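Local coordinates for N-acetylmuramoyl-L-alanine amidase (Peptoclostridium difficile, PDB 4RN7), which probably cleaves the amide bond between N-acetylmuramic acid and L-alanine in cell-wall peptidoglycan, as a zinc-dependent hydrolase of the Amidase_3 family, at residues 80-85 / 146-151; 5-10 / 76-81. All coordinates share one frame; numbering follows the deposited sequence.

Contacts 1 and 2 are successive pairings in one mixed sheet, their centres about 14 Å apart. Strand 77-84 is common to both: it lies between strand 4-10, its partner in contact 2, and strand 144-151, its partner in contact 1, and runs parallel to each. Along the chain the order is 5-10, 76-81, 80-85 and 146-151, with Ser-80 and Ile-81 belonging to both contacts. Contact 2 thus holds the first half of strand 77-84 and contact 1 the second half, where His-82 binds zinc. The two pack directly against each other, Ile-147 CD1 lying 3.6 Å from Val-79 CG1.

Contact 1: residues 80-85 / 146-151; sequences SIHLNA and LIECGF. With ZN (zinc ion), chain B.
His-82 and Leu-146 meet almost at right angles, the leucine CD1 methyl lying 3.4 Å from His-82 CD2, on the part of the imidazole remote from the metal. The ring's ND1 binds the zinc ion at 2.1 Å, and His-12 and Glu-28 supply the other protein ligands. His-82 stands on the same sheet face as Ser-80, Leu-146 and Glu-148, with CG beside its own backbone N (chi1 -82°). Ser-80 OG, hydrogen-bonded to Asp-9, lies in plane at the edge of the ring. Glu-148 bends at chi2 (-75°), which brings OE1 back to 3.3 Å from His-82 CB. Its carboxylate stops short of the metal, Glu-148 OE1 lying 4.8 Å from the zinc ion, and is not a ligand.

Beneath these groups, strands 80-84 and 146-149 pair in parallel within the mixed sheet of the amidase domain, placing the metal ligand near the C-terminal end of its strand. Ile-147 N to Ser-80 O, His-82 N to Ile-147 O and Cys-149 N to His-82 O are the regular backbone bonds. The register then slips by one residue in a beta bulge, and Asn-84 N binds Gly-150 O at 2.7 Å. Past the bulge Asn-84 lies flat on Phe-151, amide and ring planes 9° apart, with CB 3.6 Å from the ring centroid in a CH-pi contact over the face. The Asn-84 amide also stacks on the Glu-148 carboxylate; ND2 reaches a water that donates to Glu-148 O, while OD1 accepts from Ala-85 N.

On the other sheet face Ile-81 CD1 and Ile-147 CD1 lie side by side, 4.1 Å apart, and both side chains touch Ile-174 of helix 164-185. Nearer the bulge, Leu-83 CD2 packs on Cys-149 CB, and Leu-83 also touches Leu-31 of helix 28-44.

Contact 2: residues 5-10 / 76-81; sequences TVFIDP and DVLVSI
Two neighbouring parallel strands of the amidase sheet, 4-10 and 77-84, pair here from Val-6 opposite Val-77 to Pro-10 opposite Ile-81. The chain between them includes helices 28-44 and 63-72 and strand 49-53, which adjoins 4-10 on its other edge. Their short segments cross at only -17°, and the regular backbone bonds alternate: Phe-7 N to Val-77 O, Val-79 N to Phe-7 O, Asp-9 N to Val-79 O and Ile-81 N to Asp-9 O.

At the entry to the pairing, Asp-76 grips Thr-5 twice. Its OD2 accepts from Thr-5 N at 2.8 Å through the anti lone pair, while its own N donates to Thr-5 O at 2.7 Å. Thr-5 O also receives a weak, long bond from Val-77 N, so two successive amides converge on one carbonyl.

Side chains alternate between the two faces. Ile-8 lies alongside Val-79, its CD1 4.0 Å from Val-79 CB, on the face that also carries Val-6 and Val-77; Leu-39 of helix 28-44 touches Ile-8 there. On the opposite face Phe-7 runs beside Leu-78, with ring atom CD1 4.1 Å from Leu-78 CG.

Farther along that same face, Asp-9 has CG anti to its backbone N (chi1 174°), which extends the buried carboxylate alongside Ser-80. OD1 is taken by a salt bridge to Arg-66 and a hydrogen bond with Ser-54, an arrangement that would probably stabilise the negative charge. OD2 accepts from Ser-80 OG at 2.9 Å, met on its anti side with the hydroxyl oxygen 30° out of the carboxylate plane.

Contact 1: residues 80-85 / 146-151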
loop_
_atom_site.group_PDB
_atom_site.type_symbol
_atom_site.label_atom_id
_atom_site.label_comp_id
_atom_site.label_asym_id
_atom_site.label_seq_id
_atom_site.Cartn_x
_atom_site.Cartn_y
_atom_site.Cartn_z
ATOM N N SER A 80 -3.046 2.073 0.431
ATOM C CA SER A 80 -2.778 1.507 1.746
ATOM C C SER A 80 -1.654 0.496 1.586
ATOM O O SER A 80 -1.630 -0.260 0.605
ATOM C CB SER A 80 -4.024 0.822 2.304
ATOM O OG SER A 80 -3.818 0.374 3.636
ATOM N N ILE A 81 -0.731 0.490 2.540
ATOM C CA ILE A 81 0.448 -0.377 2.456
ATOM C C ILE A 81 0.397 -1.406 3.581
ATOM O O ILE A 81 0.415 -1.034 4.755
ATOM C CB ILE A 81 1.731 0.458 2.604
ATOM C CG1 ILE A 81 1.853 1.450 1.433
ATOM C CG2 ILE A 81 2.956 -0.450 2.672
ATOM C CD1 ILE A 81 1.988 0.769 0.060
ATOM N N HIS A 82 0.325 -2.689 3.229
ATOM C CA HIS A 82 0.251 -3.765 4.216
ATOM C C HIS A 82 1.215 -4.877 3.806
ATOM O O HIS A 82 1.792 -4.812 2.730
ATOM C CB HIS A 82 -1.155 -4.354 4.259
ATOM C CG HIS A 82 -2.120 -3.576 5.096
ATOM N ND1 HIS A 82 -2.613 -4.061 6.285
ATOM C CD2 HIS A 82 -2.694 -2.360 4.915
ATOM C CE1 HIS A 82 -3.450 -3.181 6.807
ATOM N NE2 HIS A 82 -3.524 -2.141 5.995
ATOM N N LEU A 83 1.406 -5.868 4.677
ATOM C CA LEU A 83 2.131 -7.091 4.304
ATOM C C LEU A 83 1.167 -8.246 4.483
ATOM O O LEU A 83 0.307 -8.235 5.369
ATOM C CB LEU A 83 3.364 -7.318 5.177
ATOM C CG LEU A 83 4.384 -6.176 5.234
ATOM C CD1 LEU A 83 5.511 -6.505 6.217
ATOM C CD2 LEU A 83 4.944 -5.917 3.842
ATOM N N ASN A 84 1.301 -9.254 3.642
ATOM C CA ASN A 84 0.385 -10.359 3.701
ATOM C C ASN A 84 0.790 -11.350 4.790
ATOM O O ASN A 84 1.919 -11.314 5.315
ATOM C CB ASN A 84 0.330 -11.047 2.330
ATOM C CG ASN A 84 -1.077 -11.471 1.951
ATOM O OD1 ASN A 84 -1.860 -11.876 2.807
ATOM N ND2 ASN A 84 -1.404 -11.379 0.664
ATOM N N ALA A 85 -0.133 -12.240 5.130
ATOM C CA ALA A 85 0.147 -13.281 6.105
ATOM C C ALA A 85 -0.683 -14.509 5.785
ATOM O O ALA A 85 -1.854 -14.389 5.414
ATOM C CB ALA A 85 -0.174 -12.795 7.514
ATOM N N LEU A 146 -5.170 -1.368 -1.770
ATOM C CA LEU A 146 -4.347 -1.796 -0.649
ATOM C C LEU A 146 -3.366 -2.782 -1.240
ATOM O O LEU A 146 -3.773 -3.764 -1.859
ATOM C CB LEU A 146 -5.194 -2.469 0.449
ATOM C CG LEU A 146 -4.457 -2.996 1.694
ATOM C CD1 LEU A 146 -5.367 -2.948 2.913
ATOM C CD2 LEU A 146 -3.920 -4.424 1.500
ATOM N N ILE A 147 -2.076 -2.499 -1.076
ATOM C CA ILE A 147 -1.057 -3.385 -1.614
ATOM C C ILE A 147 -0.524 -4.280 -0.511
ATOM O O ILE A 147 -0.030 -3.775 0.497
ATOM C CB ILE A 147 0.114 -2.599 -2.217
ATOM C CG1 ILE A 147 -0.405 -1.504 -3.154
ATOM C CG2 ILE A 147 1.028 -3.549 -3.014
ATOM C CD1 ILE A 147 0.650 -0.487 -3.568
ATOM N N GLU A 148 -0.604 -5.601 -0.720
ATOM C CA GLU A 148 -0.043 -6.580 0.211
ATOM C C GLU A 148 1.366 -6.890 -0.281
ATOM O O GLU A 148 1.548 -7.666 -1.221
ATOM C CB GLU A 148 -0.883 -7.865 0.251
ATOM C CG GLU A 148 -2.304 -7.678 0.844
ATOM C CD GLU A 148 -2.307 -7.538 2.356
ATOM O OE1 GLU A 148 -1.227 -7.374 2.950
ATOM O OE2 GLU A 148 -3.392 -7.580 2.970
ATOM N N CYS A 149 2.354 -6.283 0.370
ATOM C CA CYS A 149 3.698 -6.185 -0.200
ATOM C C CYS A 149 4.598 -7.392 0.064
ATOM O O CYS A 149 5.807 -7.233 0.266
ATOM C CB CYS A 149 4.394 -4.921 0.295
ATOM S SG CYS A 149 3.584 -3.388 -0.259
ATOM N N GLY A 150 4.020 -8.588 0.061
ATOM C CA GLY A 150 4.806 -9.795 0.283
ATOM C C GLY A 150 4.340 -10.428 1.579
ATOM O O GLY A 150 3.649 -9.775 2.364
ATOM N N PHE A 151 4.701 -11.688 1.796
ATOM C CA PHE A 151 4.258 -12.431 2.974
ATOM C C PHE A 151 5.264 -12.359 4.109
ATOM O O PHE A 151 6.307 -12.989 4.055
ATOM C CB PHE A 151 3.998 -13.897 2.604
ATOM C CG PHE A 151 2.670 -14.114 1.934
ATOM C CD1 PHE A 151 2.478 -13.739 0.614
ATOM C CD2 PHE A 151 1.603 -14.648 2.638
ATOM C CE1 PHE A 151 1.236 -13.915 -0.004
ATOM C CE2 PHE A 151 0.364 -14.817 2.035
ATOM C CZ PHE A 151 0.182 -14.449 0.712
HETATM ZN ZN ZN B . -2.090 -5.723 7.425
HETATM O O HOH W 1 0.834 -10.420 -1.018
#

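Contact 2: residues 5-10 / 76-81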
loop_
_atom_site.group_PDB
_atom_site.type_symbol
_atom_site.label_atom_id
_atom_site.label_comp_id
_atom_site.label_asym_id
_atom_site.label_seq_id
_atom_site.Cartn_x
_atom_site.Cartn_y
_atom_site.Cartn_z
ATOM N N THR A 5 -3.793 14.838 -5.137
ATOM C CA THR A 5 -3.463 14.493 -3.761
ATOM C C THR A 5 -3.461 12.969 -3.630
ATOM O O THR A 5 -4.449 12.311 -3.972
ATOM C CB THR A 5 -4.476 15.096 -2.773
ATOM O OG1 THR A 5 -4.416 16.531 -2.838
ATOM C CG2 THR A 5 -4.168 14.640 -1.351
ATOM N N VAL A 6 -2.350 12.415 -3.154
ATOM C CA VAL A 6 -2.260 10.975 -2.926
ATOM C C VAL A 6 -2.233 10.741 -1.422
ATOM O O VAL A 6 -1.361 11.265 -0.730
ATOM C CB VAL A 6 -1.002 10.391 -3.572
ATOM C CG1 VAL A 6 -0.932 8.874 -3.360
ATOM C CG2 VAL A 6 -0.996 10.713 -5.067
ATOM N N PHE A 7 -3.201 9.971 -0.923
ATOM C CA PHE A 7 -3.267 9.652 0.502
ATOM C C PHE A 7 -2.606 8.294 0.711
ATOM O O PHE A 7 -3.041 7.291 0.127
ATOM C CB PHE A 7 -4.722 9.608 0.960
ATOM C CG PHE A 7 -4.899 9.453 2.453
ATOM C CD1 PHE A 7 -4.909 8.193 3.037
ATOM C CD2 PHE A 7 -5.069 10.569 3.268
ATOM C CE1 PHE A 7 -5.078 8.040 4.397
ATOM C CE2 PHE A 7 -5.242 10.416 4.634
ATOM C CZ PHE A 7 -5.248 9.157 5.197
ATOM N N ILE A 8 -1.553 8.263 1.528
ATOM C CA ILE A 8 -0.825 7.021 1.789
ATOM C C ILE A 8 -1.195 6.535 3.192
ATOM O O ILE A 8 -1.107 7.289 4.153
ATOM C CB ILE A 8 0.692 7.228 1.731
ATOM C CG1 ILE A 8 1.127 7.727 0.349
ATOM C CG2 ILE A 8 1.426 5.927 2.066
ATOM C CD1 ILE A 8 0.775 6.778 -0.795
ATOM N N ASP A 9 -1.609 5.274 3.296
ATOM C CA ASP A 9 -2.049 4.710 4.568
ATOM C C ASP A 9 -1.167 3.520 4.978
ATOM O O ASP A 9 -1.372 2.392 4.519
ATOM C CB ASP A 9 -3.503 4.247 4.452
ATOM C CG ASP A 9 -3.982 3.529 5.696
ATOM O OD1 ASP A 9 -3.789 4.069 6.817
ATOM O OD2 ASP A 9 -4.540 2.415 5.575
ATOM N N PRO A 10 -0.170 3.760 5.844
ATOM C CA PRO A 10 0.641 2.632 6.311
ATOM C C PRO A 10 -0.172 1.794 7.302
ATOM O O PRO A 10 -0.528 2.286 8.368
ATOM C CB PRO A 10 1.827 3.301 7.033
ATOM C CG PRO A 10 1.641 4.825 6.853
ATOM C CD PRO A 10 0.197 5.039 6.485
ATOM N N ASP A 76 -7.168 12.260 -4.356
ATOM C CA ASP A 76 -7.563 11.700 -5.650
ATOM C C ASP A 76 -7.390 10.182 -5.696
ATOM O O ASP A 76 -8.141 9.475 -6.386
ATOM C CB ASP A 76 -6.773 12.350 -6.781
ATOM C CG ASP A 76 -7.050 13.832 -6.897
ATOM O OD1 ASP A 76 -8.086 14.199 -7.487
ATOM O OD2 ASP A 76 -6.236 14.630 -6.391
ATOM N N VAL A 77 -6.382 9.698 -4.972
ATOM C CA VAL A 77 -6.014 8.286 -4.916
ATOM C C VAL A 77 -5.691 7.927 -3.461
ATOM O O VAL A 77 -5.074 8.743 -2.764
ATOM C CB VAL A 77 -4.757 8.039 -5.799
ATOM C CG1 VAL A 77 -4.007 6.785 -5.380
ATOM C CG2 VAL A 77 -5.138 7.980 -7.270
ATOM N N LEU A 78 -6.076 6.730 -3.010
ATOM C CA LEU A 78 -5.647 6.225 -1.705
ATOM C C LEU A 78 -4.817 4.966 -1.931
ATOM O O LEU A 78 -5.239 4.065 -2.668
ATOM C CB LEU A 78 -6.857 5.902 -0.811
ATOM C CG LEU A 78 -6.608 5.336 0.599
ATOM C CD1 LEU A 78 -7.793 5.645 1.464
ATOM C CD2 LEU A 78 -6.397 3.820 0.584
ATOM N N VAL A 79 -3.640 4.899 -1.312
ATOM C CA VAL A 79 -2.835 3.671 -1.366
ATOM C C VAL A 79 -2.533 3.241 0.060
ATOM O O VAL A 79 -1.871 3.979 0.823
ATOM C CB VAL A 79 -1.518 3.858 -2.151
ATOM C CG1 VAL A 79 -0.734 2.529 -2.217
ATOM C CG2 VAL A 79 -1.807 4.358 -3.563
ATOM N N SER A 80 -3.046 2.073 0.431
ATOM C CA SER A 80 -2.778 1.507 1.746
ATOM C C SER A 80 -1.654 0.496 1.586
ATOM O O SER A 80 -1.630 -0.260 0.605
ATOM C CB SER A 80 -4.024 0.822 2.304
ATOM O OG SER A 80 -3.818 0.374 3.636
ATOM N N ILE A 81 -0.731 0.490 2.540
ATOM C CA ILE A 81 0.448 -0.377 2.456
ATOM C C ILE A 81 0.397 -1.406 3.581
ATOM O O ILE A 81 0.415 -1.034 4.755
ATOM C CB ILE A 81 1.731 0.458 2.604
ATOM C CG1 ILE A 81 1.853 1.450 1.433
ATOM C CG2 ILE A 81 2.956 -0.450 2.672
ATOM C CD1 ILE A 81 1.988 0.769 0.060
#